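Local coordinates for N-acetylmuramoyl-L-alanine amidase AmiD (PDB 3D2Y), which is a zinc-dependent outer-membrane lipoprotein that hydrolyses the amide link between N-acetylmuramoyl residues and L-amino acids in cell-wall glycopeptides, at residues A25-T37 and I137-H151. Sequence-based numbering, arbitrary orientation.
Sequences AYPRIKVLVIHYT and IIARYHIKPENVVAH
Leu32 and Ile34 bind strand 148-150 in parallel register. Leu32 N donates to Asn147 O and Leu32 O accepts from Val149 N (2.8 Å). Ile34 N donates to Val149 O, and a longer bond joins His151 N to Ile34 O (3.2 Å). On one face of the sheet, Val149 CG2 meets CG1 of Val31 and CG2 of Val33, both at 3.8 Å. On the other face, Leu32 lies among Ile137, Ile138, Ile143 and Val148, in the buried part of the contact. Strand 148-150 is the edge strand of the mixed sheet of the Amidase_2/PGRP fold, and helix 124-141 packs on the Leu32 face. His35, near the end of strand 31-36, and His151, just after strand 148-150, are both ligands of the catalytic zinc ion. With CG anti to the carbonyl carbon (chi1 -59°), the His35 ring brings CE1 over the His151 ring face, planes at 63°. His35 NE2 is hydrogen-bonded to His84 ND1; His151 NE2 and ND1 are hydrogen-bonded to Ala85 O and Asp161 OD2. Toward solvent the backbones part and water enters. One water donates to Ile29 O and Tyr141 O; another links Lys30 O to Lys144 N and Asn147 ND2. Here Ile29 CD1 sits over one face of the Tyr141 ring, 3.9 Å from its centroid, while Arg140 CG covers the opposite face. With alanine at Tyr141, Ile29 CD1 would probably lose the ring it lies on, and Glu78 OE1 its hydrogen bond to the hydroxyl. Pro27 CG rests against Tyr141 O at 3.4 Å.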
# COMPACT_ATOMS: atom_id res chain seq x y z
N ALA A 25 -11.75 -20.83 -7.32
CA ALA A 25 -12.37 -19.56 -7.70
C ALA A 25 -11.97 -18.58 -6.59
O ALA A 25 -12.22 -18.87 -5.41
CB ALA A 25 -13.88 -19.74 -7.74
N TYR A 26 -11.37 -17.45 -6.98
CA TYR A 26 -10.71 -16.52 -6.06
C TYR A 26 -10.93 -15.10 -6.58
O TYR A 26 -11.08 -14.93 -7.80
CB TYR A 26 -9.19 -16.79 -6.02
CG TYR A 26 -8.92 -18.19 -5.54
CD1 TYR A 26 -8.58 -19.19 -6.43
CD2 TYR A 26 -9.09 -18.52 -4.20
CE1 TYR A 26 -8.38 -20.48 -6.01
CE2 TYR A 26 -8.88 -19.83 -3.77
CZ TYR A 26 -8.52 -20.80 -4.69
OH TYR A 26 -8.31 -22.11 -4.34
N PRO A 27 -10.95 -14.09 -5.66
CA PRO A 27 -11.05 -12.70 -6.12
C PRO A 27 -10.02 -12.28 -7.16
O PRO A 27 -8.84 -12.73 -7.15
CB PRO A 27 -10.85 -11.84 -4.84
CG PRO A 27 -11.11 -12.75 -3.69
CD PRO A 27 -10.91 -14.21 -4.19
N ARG A 28 -10.43 -11.36 -8.02
CA ARG A 28 -9.45 -10.70 -8.86
C ARG A 28 -8.71 -9.58 -8.10
O ARG A 28 -7.63 -9.14 -8.51
CB ARG A 28 -10.11 -10.14 -10.11
CG ARG A 28 -10.83 -11.19 -10.98
CD ARG A 28 -11.50 -10.49 -12.20
NE ARG A 28 -12.23 -11.52 -12.96
CZ ARG A 28 -11.67 -12.35 -13.83
NH1 ARG A 28 -12.45 -13.23 -14.42
NH2 ARG A 28 -10.33 -12.30 -14.16
N ILE A 29 -9.32 -9.10 -7.00
CA ILE A 29 -8.73 -8.05 -6.18
C ILE A 29 -7.86 -8.70 -5.08
O ILE A 29 -8.33 -9.53 -4.32
CB ILE A 29 -9.82 -7.09 -5.60
CG1 ILE A 29 -10.57 -6.38 -6.72
CG2 ILE A 29 -9.20 -6.10 -4.57
CD1 ILE A 29 -11.98 -5.88 -6.37
N LYS A 30 -6.59 -8.31 -5.00
CA LYS A 30 -5.65 -8.90 -4.06
C LYS A 30 -4.89 -7.84 -3.26
O LYS A 30 -4.25 -8.17 -2.27
CB LYS A 30 -4.59 -9.72 -4.82
CG LYS A 30 -5.18 -10.90 -5.66
CD LYS A 30 -4.53 -10.98 -7.03
CE LYS A 30 -5.23 -11.82 -8.04
NZ LYS A 30 -4.44 -13.10 -8.10
N VAL A 31 -4.96 -6.57 -3.70
CA VAL A 31 -4.07 -5.53 -3.19
C VAL A 31 -4.87 -4.27 -2.81
O VAL A 31 -5.83 -3.89 -3.52
CB VAL A 31 -2.89 -5.24 -4.19
CG1 VAL A 31 -2.04 -4.06 -3.74
CG2 VAL A 31 -1.98 -6.51 -4.39
N LEU A 32 -4.53 -3.71 -1.66
CA LEU A 32 -5.08 -2.41 -1.22
C LEU A 32 -3.97 -1.40 -1.14
O LEU A 32 -3.04 -1.55 -0.32
CB LEU A 32 -5.73 -2.55 0.15
CG LEU A 32 -6.45 -1.33 0.72
CD1 LEU A 32 -7.48 -0.81 -0.30
CD2 LEU A 32 -7.08 -1.58 2.13
N VAL A 33 -4.05 -0.38 -2.00
CA VAL A 33 -3.02 0.65 -2.09
C VAL A 33 -3.43 2.01 -1.41
O VAL A 33 -4.46 2.58 -1.73
CB VAL A 33 -2.63 0.96 -3.57
CG1 VAL A 33 -1.51 2.00 -3.61
CG2 VAL A 33 -2.17 -0.30 -4.31
N ILE A 34 -2.59 2.51 -0.50
CA ILE A 34 -2.84 3.78 0.18
C ILE A 34 -2.09 4.94 -0.48
O ILE A 34 -0.88 4.83 -0.74
CB ILE A 34 -2.49 3.70 1.70
CG1 ILE A 34 -3.14 2.46 2.33
CG2 ILE A 34 -3.00 4.91 2.43
CD1 ILE A 34 -4.70 2.44 2.24
N HIS A 35 -2.80 6.04 -0.72
CA HIS A 35 -2.23 7.25 -1.35
C HIS A 35 -2.50 8.46 -0.49
O HIS A 35 -3.46 8.42 0.31
CB HIS A 35 -2.94 7.55 -2.70
CG HIS A 35 -2.84 6.45 -3.72
ND1 HIS A 35 -1.87 6.44 -4.70
CD2 HIS A 35 -3.61 5.35 -3.94
CE1 HIS A 35 -2.02 5.36 -5.45
NE2 HIS A 35 -3.06 4.68 -5.00
N TYR A 36 -1.73 9.53 -0.68
CA TYR A 36 -2.23 10.89 -0.36
C TYR A 36 -2.46 11.72 -1.64
O TYR A 36 -1.89 11.43 -2.70
CB TYR A 36 -1.39 11.70 0.68
CG TYR A 36 0.08 11.88 0.34
CD1 TYR A 36 0.50 12.46 -0.88
CD2 TYR A 36 1.08 11.46 1.24
CE1 TYR A 36 1.86 12.56 -1.19
CE2 TYR A 36 2.45 11.61 0.94
CZ TYR A 36 2.83 12.14 -0.28
OH TYR A 36 4.18 12.28 -0.62
N THR A 37 -3.24 12.78 -1.50
CA THR A 37 -3.70 13.56 -2.66
C THR A 37 -2.71 14.64 -3.04
O THR A 37 -2.63 15.05 -4.19
CB THR A 37 -5.08 14.24 -2.39
OG1 THR A 37 -5.02 15.18 -1.31
CG2 THR A 37 -6.12 13.25 -2.10
N ILE A 137 -12.92 -3.91 3.24
CA ILE A 137 -12.29 -4.27 1.97
C ILE A 137 -11.45 -5.53 2.08
O ILE A 137 -11.61 -6.48 1.27
CB ILE A 137 -11.47 -3.09 1.36
CG1 ILE A 137 -12.40 -1.93 1.06
CG2 ILE A 137 -10.83 -3.53 0.03
CD1 ILE A 137 -11.64 -0.62 0.82
N ILE A 138 -10.60 -5.56 3.10
CA ILE A 138 -9.76 -6.71 3.43
C ILE A 138 -10.59 -7.99 3.69
O ILE A 138 -10.24 -9.05 3.18
CB ILE A 138 -8.82 -6.38 4.62
CG1 ILE A 138 -7.75 -5.36 4.18
CG2 ILE A 138 -8.26 -7.65 5.24
CD1 ILE A 138 -7.17 -4.52 5.29
N ALA A 139 -11.69 -7.89 4.45
CA ALA A 139 -12.63 -9.02 4.62
C ALA A 139 -13.25 -9.50 3.32
O ALA A 139 -13.35 -10.73 3.07
CB ALA A 139 -13.75 -8.68 5.67
N ARG A 140 -13.72 -8.54 2.51
CA ARG A 140 -14.48 -8.85 1.31
C ARG A 140 -13.69 -9.76 0.34
O ARG A 140 -14.25 -10.71 -0.23
CB ARG A 140 -14.94 -7.55 0.65
CG ARG A 140 -15.85 -7.77 -0.54
CD ARG A 140 -16.86 -6.69 -0.66
NE ARG A 140 -16.26 -5.37 -0.64
CZ ARG A 140 -16.54 -4.41 0.24
NH1 ARG A 140 -17.46 -4.61 1.17
NH2 ARG A 140 -15.92 -3.25 0.17
N TYR A 141 -12.38 -9.47 0.21
CA TYR A 141 -11.49 -10.09 -0.80
C TYR A 141 -10.44 -11.00 -0.21
O TYR A 141 -9.60 -11.56 -0.94
CB TYR A 141 -10.86 -9.03 -1.72
CG TYR A 141 -11.92 -8.19 -2.37
CD1 TYR A 141 -12.81 -8.74 -3.30
CD2 TYR A 141 -12.09 -6.85 -2.00
CE1 TYR A 141 -13.79 -7.97 -3.90
CE2 TYR A 141 -13.08 -6.08 -2.58
CZ TYR A 141 -13.92 -6.64 -3.53
OH TYR A 141 -14.92 -5.88 -4.10
N HIS A 142 -10.49 -11.15 1.11
CA HIS A 142 -9.47 -11.87 1.88
C HIS A 142 -8.05 -11.39 1.58
O HIS A 142 -7.14 -12.18 1.30
CB HIS A 142 -9.59 -13.36 1.64
CG HIS A 142 -10.68 -14.01 2.42
ND1 HIS A 142 -12.01 -13.89 2.09
CD2 HIS A 142 -10.63 -14.79 3.53
CE1 HIS A 142 -12.74 -14.57 2.95
NE2 HIS A 142 -11.93 -15.13 3.83
N ILE A 143 -7.88 -10.07 1.59
CA ILE A 143 -6.60 -9.47 1.27
C ILE A 143 -5.61 -9.80 2.37
O ILE A 143 -5.95 -9.69 3.55
CB ILE A 143 -6.77 -7.94 1.11
CG1 ILE A 143 -7.61 -7.67 -0.14
CG2 ILE A 143 -5.39 -7.25 1.07
CD1 ILE A 143 -7.77 -6.17 -0.49
N LYS A 144 -4.42 -10.30 2.01
CA LYS A 144 -3.41 -10.75 2.98
C LYS A 144 -2.73 -9.51 3.51
O LYS A 144 -2.67 -8.53 2.77
CB LYS A 144 -2.36 -11.64 2.32
CG LYS A 144 -2.92 -13.01 1.96
CD LYS A 144 -1.86 -13.94 1.43
CE LYS A 144 -1.58 -13.66 -0.04
NZ LYS A 144 -1.20 -14.93 -0.77
N PRO A 145 -2.26 -9.54 4.79
CA PRO A 145 -1.70 -8.32 5.39
C PRO A 145 -0.59 -7.66 4.53
O PRO A 145 -0.56 -6.44 4.40
CB PRO A 145 -1.18 -8.80 6.75
CG PRO A 145 -2.01 -10.01 7.09
CD PRO A 145 -2.24 -10.67 5.74
N GLU A 146 0.33 -8.45 3.99
CA GLU A 146 1.46 -7.90 3.20
C GLU A 146 1.02 -7.19 1.90
O GLU A 146 1.80 -6.48 1.27
CB GLU A 146 2.53 -8.96 2.91
CG GLU A 146 2.10 -10.01 1.93
CD GLU A 146 1.37 -11.20 2.56
OE1 GLU A 146 0.89 -11.16 3.71
OE2 GLU A 146 1.25 -12.21 1.85
N ASN A 147 -0.24 -7.36 1.53
CA ASN A 147 -0.76 -6.72 0.32
C ASN A 147 -1.58 -5.45 0.61
O ASN A 147 -2.29 -4.94 -0.26
CB ASN A 147 -1.50 -7.79 -0.51
CG ASN A 147 -0.54 -8.82 -1.08
OD1 ASN A 147 0.57 -8.50 -1.44
ND2 ASN A 147 -0.97 -10.07 -1.13
N VAL A 148 -1.44 -4.93 1.82
CA VAL A 148 -1.88 -3.55 2.10
C VAL A 148 -0.62 -2.66 2.00
O VAL A 148 0.29 -2.77 2.82
CB VAL A 148 -2.52 -3.43 3.53
CG1 VAL A 148 -3.10 -2.04 3.70
CG2 VAL A 148 -3.58 -4.53 3.72
N VAL A 149 -0.53 -1.82 0.98
CA VAL A 149 0.77 -1.23 0.62
C VAL A 149 0.63 0.24 0.39
O VAL A 149 -0.49 0.77 0.17
CB VAL A 149 1.38 -1.87 -0.67
CG1 VAL A 149 1.77 -3.36 -0.44
CG2 VAL A 149 0.38 -1.70 -1.90
N ALA A 150 1.78 0.88 0.45
CA ALA A 150 1.95 2.25 0.02
C ALA A 150 2.11 2.27 -1.49
O ALA A 150 2.66 1.36 -2.09
CB ALA A 150 3.24 2.84 0.65
N HIS A 151 1.66 3.36 -2.10
CA HIS A 151 1.99 3.57 -3.51
C HIS A 151 3.53 3.53 -3.71
O HIS A 151 4.05 3.04 -4.74
CB HIS A 151 1.49 4.92 -3.88
CG HIS A 151 1.40 5.17 -5.36
ND1 HIS A 151 1.13 6.42 -5.87
CD2 HIS A 151 1.49 4.34 -6.42
CE1 HIS A 151 1.05 6.35 -7.19
NE2 HIS A 151 1.28 5.10 -7.55
O HOH W 1 -7.68 -11.53 -2.80
O HOH W 2 -3.91 -10.43 -0.81